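Local coordinates for 4-oxalocrotonate tautomerase family enzyme (Burkholderia sp. RPE67, PDB 6VVM), which belongs to the tautomerase superfamily and assembles as a trimer, each chain carrying two successive tautomerase family regions, at residues I50-G54 / K55-A59; K77-L80 / I81-S85. All blocks are in the same frame, centred on the assembly; numbering follows the deposited sequence.

Contact 1 is a beta hairpin (50-52 with 55-56) in the first tautomerase region of the chain, its centre about 20 Å from the chain centre, whereas contact 2 is two turns of helix 74-92 in the second, its centre about 10 Å from it. They share no element: their centres lie about 24 Å apart and their nearest atoms about 12 Å, without touching. Both are partly buried, but contact 1 mixes a glycine turn and solvent-facing residues with a strand continued by a neighbouring subunit, while contact 2 sets leucines and an isoleucine against the sheet and helix 13-31. Both meet a neighbouring subunit: Pro56 packs on Glu78 of another chain, and Glu78 on Pro56 of another chain.

Contact 1 (I50-G54 / K55-A59); sequences IGLGG and KPTPA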
# COMPACT_ATOMS: atom_id res chain seq x y z
N ILE A 50 -11.22 4.38 9.78
CA ILE A 50 -11.84 4.37 8.46
C ILE A 50 -12.64 5.65 8.28
O ILE A 50 -13.60 5.89 9.01
CB ILE A 50 -12.77 3.16 8.28
CG1 ILE A 50 -12.15 1.88 8.84
CG2 ILE A 50 -13.13 3.00 6.83
CD1 ILE A 50 -13.17 0.74 8.97
N GLY A 51 -12.31 6.41 7.24
CA GLY A 51 -13.01 7.66 6.98
C GLY A 51 -13.76 7.74 5.67
O GLY A 51 -13.22 7.38 4.61
N LEU A 52 -15.00 8.21 5.72
CA LEU A 52 -15.83 8.45 4.54
C LEU A 52 -16.46 9.83 4.68
O LEU A 52 -17.15 10.11 5.66
CB LEU A 52 -16.92 7.39 4.39
CG LEU A 52 -18.02 7.65 3.36
CD1 LEU A 52 -17.44 8.04 2.02
CD2 LEU A 52 -18.96 6.44 3.20
N GLY A 53 -16.20 10.70 3.70
CA GLY A 53 -16.71 12.05 3.81
C GLY A 53 -16.23 12.78 5.04
O GLY A 53 -16.89 13.73 5.48
N GLY A 54 -15.12 12.36 5.62
CA GLY A 54 -14.57 13.04 6.78
C GLY A 54 -15.08 12.55 8.12
O GLY A 54 -14.79 13.19 9.15
N LYS A 55 -15.80 11.44 8.16
CA LYS A 55 -16.35 10.88 9.38
C LYS A 55 -15.96 9.41 9.51
O LYS A 55 -15.83 8.72 8.50
CB LYS A 55 -17.88 11.01 9.41
CG LYS A 55 -18.41 12.43 9.19
CD LYS A 55 -19.92 12.47 9.40
CE LYS A 55 -20.51 13.81 8.98
NZ LYS A 55 -19.92 14.94 9.74
N PRO A 56 -15.77 8.92 10.73
CA PRO A 56 -15.44 7.49 10.89
C PRO A 56 -16.66 6.62 10.61
O PRO A 56 -17.73 6.82 11.19
CB PRO A 56 -15.00 7.39 12.36
CG PRO A 56 -14.92 8.81 12.88
CD PRO A 56 -15.81 9.63 12.02
N THR A 57 -16.48 5.65 9.71
CA THR A 57 -17.55 4.70 9.39
C THR A 57 -17.00 3.56 8.54
O THR A 57 -16.16 3.78 7.66
CB THR A 57 -18.71 5.40 8.66
OG1 THR A 57 -19.61 4.41 8.13
CG2 THR A 57 -18.20 6.29 7.54
N PRO A 58 -17.46 2.33 8.78
CA PRO A 58 -17.07 1.20 7.93
C PRO A 58 -17.60 1.29 6.51
O PRO A 58 -17.13 0.54 5.64
CB PRO A 58 -17.66 -0.01 8.66
CG PRO A 58 -18.84 0.53 9.37
CD PRO A 58 -18.42 1.92 9.83
N ALA A 59 -18.57 2.17 6.25
CA ALA A 59 -19.14 2.35 4.92
C ALA A 59 -18.12 2.83 3.88
O ALA A 59 -18.45 2.84 2.69
CB ALA A 59 -20.29 3.36 4.99
O HOH W 1 -18.16 15.73 7.63
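Leu52 and Lys55 face each other as an antiparallel hydrogen-bonded pair, closing a two-residue type I' hairpin through Gly53 and Gly54. Leu52 N donates to Lys55 O at 2.9 Å, nearly straight at 169°. In the return bond Lys55 N reaches Leu52 O at 3.1 Å from above the carbonyl plane. Both turn residues are glycines with positive phi, as a type I' turn favours. Farther along, Gly51 and Pro56 form a non-hydrogen-bonded pair with CA atoms 4.6 Å apart. Beyond this pair Thr57 N donates to Ile50 O over 3.0 Å. The same oxygen receives a CA-H...O contact from Pro56 CA at 3.1 Å.

Among the side chains, Thr57 lays its CG2 methyl against Leu52 CB at 3.6 Å. A chi1 of 168° turns that methyl to Leu52 and sends Thr57 OG1 another way, where it accepts from Ala59 N at 3.1 Å, an ST turn at the start of the 3-10 segment. Leu52 CD2 then meets Ala59 CB at 3.8 Å. Lys55 runs extended until it bends at chi4 (-59°), where NZ and the carbonyl oxygen of Gly53 share a water.

Gly51 and Leu52 also pair antiparallel with a strand of a neighbouring subunit, and Leu52 packs on Arg100 of that chain. The hairpin therefore carries the sheet across the interface, with backbone bonds and glycines setting its turn and the threonine hydroxyl ordering the exit.

Contact 2 (K77-L80 / I81-S85); sequences KEAL and IAHLS
Leu80 and Leu84, one helical turn apart, meet with their side chains crossing obliquely, Leu80 CD1 lying 3.7 Å from Leu84 CG. Different first torsions bring them together: Leu80 CG is anti to its backbone nitrogen (-172°), while Leu84 CG stands anti to its carbonyl carbon (-66°). On another side of the helix the His83 ring turns an edge to the preceding turn, with CD2 in plane with Ala79 O and 3.2 Å from it. Ala79 O also accepts from His83 N at 2.8 Å.

Regular i to i+4 bonds set this spacing, among them Leu84 N to Leu80 O at 2.9 Å with an N-H...O angle of 170°. Ile81 O takes two donors, Ser85 N at 3.1 Å and Ser85 OG at 2.6 Å, from opposite faces of its carbonyl plane, which uses the hydroxyl's proton within the helix.

Outward, Lys77 NZ forms a salt bridge with Asp105. Leu80 and Leu84 pack on both helix 13-31 and strand 63-69, and Ile81 on Val101 and Ile103 of strand 100-106, placing helix 74-92 as the crossover of a beta-alpha-beta unit against the sheet and beside its partner helix.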
# COMPACT_ATOMS: atom_id res chain seq x y z
N LYS A 77 -8.33 -4.77 -17.64
CA LYS A 77 -8.42 -4.02 -16.39
C LYS A 77 -9.87 -3.68 -16.05
O LYS A 77 -10.28 -3.75 -14.89
CB LYS A 77 -7.57 -2.76 -16.48
CG LYS A 77 -6.10 -3.04 -16.66
CD LYS A 77 -5.28 -1.75 -16.71
CE LYS A 77 -3.79 -2.06 -16.82
NZ LYS A 77 -3.02 -0.81 -17.02
N GLU A 78 -10.66 -3.31 -17.06
CA GLU A 78 -12.09 -3.08 -16.86
C GLU A 78 -12.78 -4.33 -16.32
O GLU A 78 -13.62 -4.25 -15.42
CB GLU A 78 -12.74 -2.66 -18.18
CG GLU A 78 -14.19 -2.23 -18.09
CD GLU A 78 -14.66 -1.60 -19.39
OE1 GLU A 78 -15.64 -2.10 -19.97
OE2 GLU A 78 -14.03 -0.62 -19.84
N ALA A 79 -12.45 -5.50 -16.89
CA ALA A 79 -13.03 -6.74 -16.40
C ALA A 79 -12.56 -7.04 -14.98
O ALA A 79 -13.36 -7.47 -14.14
CB ALA A 79 -12.68 -7.90 -17.35
N LEU A 80 -11.28 -6.82 -14.71
CA LEU A 80 -10.77 -6.98 -13.35
C LEU A 80 -11.54 -6.10 -12.37
O LEU A 80 -11.98 -6.59 -11.32
CB LEU A 80 -9.27 -6.66 -13.31
CG LEU A 80 -8.58 -6.98 -11.98
CD1 LEU A 80 -8.74 -8.45 -11.56
CD2 LEU A 80 -7.12 -6.58 -12.02
N ILE A 81 -11.74 -4.82 -12.70
CA ILE A 81 -12.52 -3.92 -11.84
C ILE A 81 -13.92 -4.49 -11.62
O ILE A 81 -14.43 -4.51 -10.49
CB ILE A 81 -12.58 -2.51 -12.45
CG1 ILE A 81 -11.25 -1.78 -12.24
CG2 ILE A 81 -13.74 -1.71 -11.85
CD1 ILE A 81 -11.12 -0.50 -13.09
N ALA A 82 -14.57 -4.96 -12.69
CA ALA A 82 -15.94 -5.43 -12.55
C ALA A 82 -16.01 -6.68 -11.68
O ALA A 82 -16.87 -6.79 -10.81
CB ALA A 82 -16.54 -5.70 -13.94
N HIS A 83 -15.09 -7.62 -11.90
CA HIS A 83 -15.12 -8.89 -11.18
C HIS A 83 -14.72 -8.74 -9.72
O HIS A 83 -15.34 -9.35 -8.84
CB HIS A 83 -14.21 -9.91 -11.87
CG HIS A 83 -14.82 -10.60 -13.05
ND1 HIS A 83 -15.34 -11.87 -12.98
CD2 HIS A 83 -14.96 -10.21 -14.34
CE1 HIS A 83 -15.79 -12.23 -14.17
NE2 HIS A 83 -15.56 -11.24 -15.02
N LEU A 84 -13.67 -7.97 -9.44
CA LEU A 84 -13.27 -7.78 -8.05
C LEU A 84 -14.37 -7.07 -7.28
O LEU A 84 -14.68 -7.44 -6.14
CB LEU A 84 -11.95 -7.00 -7.97
CG LEU A 84 -10.67 -7.66 -8.52
CD1 LEU A 84 -9.46 -6.70 -8.38
CD2 LEU A 84 -10.38 -8.98 -7.83
N SER A 85 -15.01 -6.08 -7.92
CA SER A 85 -16.04 -5.28 -7.26
C SER A 85 -17.26 -6.15 -6.95
O SER A 85 -17.72 -6.19 -5.81
CB SER A 85 -16.45 -4.11 -8.16
OG SER A 85 -15.37 -3.21 -8.39